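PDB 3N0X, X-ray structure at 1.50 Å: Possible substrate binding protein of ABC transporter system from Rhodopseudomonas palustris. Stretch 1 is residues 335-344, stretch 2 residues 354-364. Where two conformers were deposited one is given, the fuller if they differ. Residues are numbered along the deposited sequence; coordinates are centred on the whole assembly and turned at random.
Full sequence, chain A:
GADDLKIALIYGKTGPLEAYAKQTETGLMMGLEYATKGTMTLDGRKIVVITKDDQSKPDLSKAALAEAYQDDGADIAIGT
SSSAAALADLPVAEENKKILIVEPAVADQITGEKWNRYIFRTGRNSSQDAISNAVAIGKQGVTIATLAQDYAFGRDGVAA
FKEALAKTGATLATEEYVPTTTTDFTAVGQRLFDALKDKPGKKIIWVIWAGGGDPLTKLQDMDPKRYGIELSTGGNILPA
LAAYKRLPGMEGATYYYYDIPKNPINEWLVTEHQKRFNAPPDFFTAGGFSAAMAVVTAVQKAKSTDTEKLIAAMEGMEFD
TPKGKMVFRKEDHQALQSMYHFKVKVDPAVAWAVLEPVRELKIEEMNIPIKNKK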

# COMPACT_ATOMS: atom_id res chain seq x y z
N ALA A 335 -6.94 -7.91 -1.54
CA ALA A 335 -7.91 -6.86 -1.78
C ALA A 335 -7.54 -6.10 -3.06
O ALA A 335 -6.56 -5.36 -3.08
CB ALA A 335 -8.01 -5.88 -0.60
N LEU A 336 -8.39 -6.22 -4.06
CA LEU A 336 -8.35 -5.32 -5.20
C LEU A 336 -8.95 -3.98 -4.75
O LEU A 336 -9.85 -3.94 -3.94
CB LEU A 336 -9.11 -5.90 -6.35
CG LEU A 336 -8.57 -7.27 -6.81
CD1 LEU A 336 -9.36 -7.68 -8.07
CD2 LEU A 336 -7.03 -7.27 -7.05
N GLN A 337 -8.41 -2.90 -5.28
CA GLN A 337 -8.74 -1.57 -4.79
C GLN A 337 -8.33 -0.54 -5.82
O GLN A 337 -7.47 -0.78 -6.66
CB GLN A 337 -8.02 -1.33 -3.45
CG GLN A 337 -6.47 -1.48 -3.50
CD GLN A 337 -5.87 -1.52 -2.14
OE1 GLN A 337 -5.59 -0.46 -1.56
NE2 GLN A 337 -5.72 -2.74 -1.58
N SER A 338 -8.99 0.61 -5.76
CA SER A 338 -8.58 1.75 -6.55
C SER A 338 -7.20 2.18 -6.20
O SER A 338 -6.75 1.93 -5.10
CB SER A 338 -9.53 2.94 -6.30
OG SER A 338 -10.84 2.71 -6.76
N MSE A 339 -6.56 2.87 -7.13
CA MSE A 339 -5.30 3.58 -6.87
C MSE A 339 -5.44 4.95 -7.57
O MSE A 339 -6.36 5.15 -8.37
CB MSE A 339 -4.11 2.78 -7.43
CG MSE A 339 -4.02 1.34 -6.86
SE MSE A 339 -3.43 1.18 -5.06
CE MSE A 339 -1.60 1.60 -5.43
N TYR A 340 -4.57 5.90 -7.23
CA TYR A 340 -4.80 7.31 -7.62
C TYR A 340 -3.67 7.88 -8.44
O TYR A 340 -2.54 7.94 -7.98
CB TYR A 340 -5.06 8.18 -6.38
CG TYR A 340 -6.17 7.60 -5.53
CD1 TYR A 340 -7.48 7.68 -5.95
CD2 TYR A 340 -5.88 6.93 -4.34
CE1 TYR A 340 -8.51 7.11 -5.19
CE2 TYR A 340 -6.89 6.35 -3.60
CZ TYR A 340 -8.19 6.45 -4.00
OH TYR A 340 -9.23 5.86 -3.25
N HIS A 341 -3.96 8.26 -9.67
CA HIS A 341 -3.05 8.98 -10.53
C HIS A 341 -3.11 10.43 -10.08
O HIS A 341 -4.16 11.06 -10.13
CB HIS A 341 -3.52 8.83 -12.00
CG HIS A 341 -2.71 9.59 -13.02
ND1 HIS A 341 -3.06 9.56 -14.35
CD2 HIS A 341 -1.63 10.42 -12.92
CE1 HIS A 341 -2.21 10.32 -15.04
NE2 HIS A 341 -1.31 10.83 -14.20
N PHE A 342 -1.95 10.95 -9.66
CA PHE A 342 -1.83 12.31 -9.06
C PHE A 342 -0.89 13.17 -9.87
O PHE A 342 -0.13 12.68 -10.71
CB PHE A 342 -1.31 12.25 -7.61
CG PHE A 342 0.10 11.75 -7.51
CD1 PHE A 342 1.19 12.59 -7.70
CD2 PHE A 342 0.35 10.39 -7.24
CE1 PHE A 342 2.48 12.10 -7.67
CE2 PHE A 342 1.66 9.90 -7.16
CZ PHE A 342 2.73 10.77 -7.38
N LYS A 343 -0.96 14.49 -9.62
CA LYS A 343 -0.01 15.46 -10.13
C LYS A 343 0.41 16.34 -8.93
O LYS A 343 -0.47 16.82 -8.16
CB LYS A 343 -0.62 16.31 -11.25
CG LYS A 343 0.37 17.25 -11.94
CD LYS A 343 -0.23 17.95 -13.18
CE LYS A 343 0.85 18.61 -14.00
NZ LYS A 343 1.76 17.61 -14.68
N VAL A 344 1.71 16.53 -8.74
CA VAL A 344 2.19 17.32 -7.63
C VAL A 344 1.87 18.81 -7.82
O VAL A 344 2.19 19.40 -8.88
CB VAL A 344 3.72 17.14 -7.42
CG1 VAL A 344 4.30 18.19 -6.43
CG2 VAL A 344 4.04 15.71 -6.94
N VAL A 354 1.32 18.64 -2.37
CA VAL A 354 -0.11 18.32 -2.45
C VAL A 354 -0.28 17.46 -3.67
O VAL A 354 0.14 17.85 -4.76
CB VAL A 354 -0.96 19.61 -2.57
CG1 VAL A 354 -2.45 19.27 -2.79
CG2 VAL A 354 -0.78 20.44 -1.30
N LEU A 355 -0.91 16.30 -3.49
CA LEU A 355 -1.15 15.38 -4.59
C LEU A 355 -2.54 15.65 -5.14
O LEU A 355 -3.55 15.22 -4.56
CB LEU A 355 -0.97 13.92 -4.16
CG LEU A 355 0.40 13.58 -3.54
CD1 LEU A 355 0.57 12.06 -3.40
CD2 LEU A 355 1.58 14.19 -4.32
N GLU A 356 -2.61 16.37 -6.25
CA GLU A 356 -3.87 16.67 -6.88
C GLU A 356 -4.32 15.48 -7.74
O GLU A 356 -3.51 14.82 -8.36
CB GLU A 356 -3.77 17.94 -7.72
CG GLU A 356 -3.52 19.14 -6.79
CD GLU A 356 -3.82 20.47 -7.40
OE1 GLU A 356 -3.41 20.67 -8.58
OE2 GLU A 356 -4.45 21.30 -6.68
N PRO A 357 -5.63 15.23 -7.80
CA PRO A 357 -6.13 14.10 -8.57
C PRO A 357 -6.05 14.36 -10.07
O PRO A 357 -6.42 15.43 -10.54
CB PRO A 357 -7.58 14.00 -8.12
CG PRO A 357 -7.94 15.37 -7.75
CD PRO A 357 -6.72 15.95 -7.12
N VAL A 358 -5.56 13.38 -10.81
CA VAL A 358 -5.69 13.36 -12.27
C VAL A 358 -6.78 12.36 -12.64
O VAL A 358 -7.68 12.71 -13.39
CB VAL A 358 -4.38 13.02 -12.97
CG1 VAL A 358 -4.56 13.00 -14.49
CG2 VAL A 358 -3.27 14.07 -12.58
N ARG A 359 -6.72 11.14 -12.09
CA ARG A 359 -7.72 10.11 -12.37
C ARG A 359 -7.69 9.09 -11.25
O ARG A 359 -6.60 8.75 -10.77
CB ARG A 359 -7.39 9.37 -13.68
CG ARG A 359 -8.53 8.45 -14.16
CD ARG A 359 -8.06 7.52 -15.29
NE ARG A 359 -9.07 6.48 -15.59
CZ ARG A 359 -10.16 6.69 -16.32
NH1 ARG A 359 -10.43 7.89 -16.83
NH2 ARG A 359 -11.01 5.69 -16.54
N GLU A 360 -8.88 8.60 -10.88
CA GLU A 360 -8.99 7.43 -10.01
C GLU A 360 -8.87 6.19 -10.89
O GLU A 360 -9.65 6.00 -11.80
CB GLU A 360 -10.32 7.39 -9.27
CG GLU A 360 -10.46 6.14 -8.37
CD GLU A 360 -11.82 6.02 -7.72
OE1 GLU A 360 -12.66 6.94 -7.91
OE2 GLU A 360 -12.08 4.97 -7.07
N LEU A 361 -7.87 5.36 -10.63
CA LEU A 361 -7.74 4.13 -11.38
C LEU A 361 -8.58 3.08 -10.67
O LEU A 361 -8.22 2.58 -9.59
CB LEU A 361 -6.27 3.72 -11.46
CG LEU A 361 -5.29 4.79 -11.92
CD1 LEU A 361 -3.84 4.28 -11.86
CD2 LEU A 361 -5.63 5.24 -13.34
N LYS A 362 -9.71 2.75 -11.27
CA LYS A 362 -10.67 1.81 -10.74
C LYS A 362 -10.14 0.38 -10.83
O LYS A 362 -9.21 0.09 -11.60
CB LYS A 362 -11.99 1.93 -11.51
CG LYS A 362 -12.59 3.33 -11.50
CD LYS A 362 -13.14 3.71 -10.13
N ILE A 363 -10.75 -0.51 -10.07
CA ILE A 363 -10.27 -1.89 -10.00
C ILE A 363 -10.08 -2.53 -11.36
O ILE A 363 -9.06 -3.18 -11.60
CB ILE A 363 -11.21 -2.73 -9.10
CG1 ILE A 363 -10.98 -2.38 -7.62
CG2 ILE A 363 -10.99 -4.24 -9.34
CD1 ILE A 363 -12.10 -2.76 -6.70
N GLU A 364 -11.05 -2.32 -12.26
CA GLU A 364 -10.95 -2.98 -13.57
C GLU A 364 -9.92 -2.39 -14.52
O GLU A 364 -9.67 -2.95 -15.61
CB GLU A 364 -12.30 -3.05 -14.29
CG GLU A 364 -13.29 -1.98 -13.92
CD GLU A 364 -13.83 -2.14 -12.49
OE1 GLU A 364 -14.37 -3.21 -12.09
OE2 GLU A 364 -13.70 -1.16 -11.76
O HOH W 1 -11.71 5.83 -4.29

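The shortest polar contact between the two stretches joins side chains: Ser338 OG donates a hydrogen bond to Glu360 OE2 at 2.6 Å. The same carboxylate oxygen accepts a weak hydrogen bond from a water, whose oxygen lies 2.9 Å from Glu360 OE2 and 2.7 Å from Tyr340 OH. Glu360 is thus tied directly to Ser338 and through one water to Tyr340, its partner in the strand pairing. Its extended chi1 and chi2 (179° and -175°) carry the carboxylate out to Ser338.

The backbone supplies the remaining hydrogen bonds, in an antiparallel ladder. Met339, present as selenomethionine, forms a reciprocal pair with Leu361: Met339 N to Leu361 O is 3.0 Å with an angle of 160° at the hydrogen, and Leu361 N to Met339 O is 2.7 Å at 150°. Lys343 and Glu356 form a second such pair, with Lys343 N to Glu356 O and Glu356 N to Lys343 O both 2.9 Å, at 155° and 151°.

Between these two regular pairs the ladder is interrupted by a beta bulge. His341 O accepts from two successive amides, Val358 N at 2.8 Å (160°) and Arg359 N at 3.2 Å (164°), while His341 N donates to Arg359 O at 2.9 Å (146°). Two residues of the second stretch therefore converge on one carbonyl, and the register shifts by one: His341 pairs with Arg359, but Phe342 lies across from Pro357. Val358, with phi/psi of -103/-50, is where the chain turns its corner, which agrees with the axis angles: strand 339-344 makes 151° with 359-361 but 126° with 354-357.

Short CA-H...O contacts accompany the ladder. Ser338 CA lies 3.2 Å from Leu361 O and Phe342 CA 3.1 Å from Glu356 O, each carbonyl also accepting the amide of the following residue in stretch 1.

The extra residue at the bulge also has a packing role. The CA-to-CB bond of Val358 points toward stretch 1, and Val358 CB sits 3.7 Å from the centroid of the His341 ring, only 7° off the ring normal, a CH-pi contact over the face. Its methyl Val358 CG1 lies over the same ring face, 3.6 Å from His341 CE1, while the second methyl, Val358 CG2, is 3.7 Å from CB of Lys343, two residues along from His341 and on the same face of the sheet.

Leu355 packs against two residues of stretch 1. Leu355 CD1 stands 4.2 Å from the Phe342 ring centroid and 13° off its normal, again over the face, while Leu355 CD2 approaches Phe342 CD1 at 3.8 Å and Val344 CG2 at 3.9 Å. The leucine thus bridges the aromatic ring and the valine.

At the other end, past the last paired residues, Ile363 closes the contact. Its CG2 meets Leu336 CB at 3.9 Å, and Ile363 CG1 lies 3.5 Å from Gln337 N, so the side chain packs against backbone as well as side-chain atoms. Altogether the two stretches bury 858 Å², both sides summed.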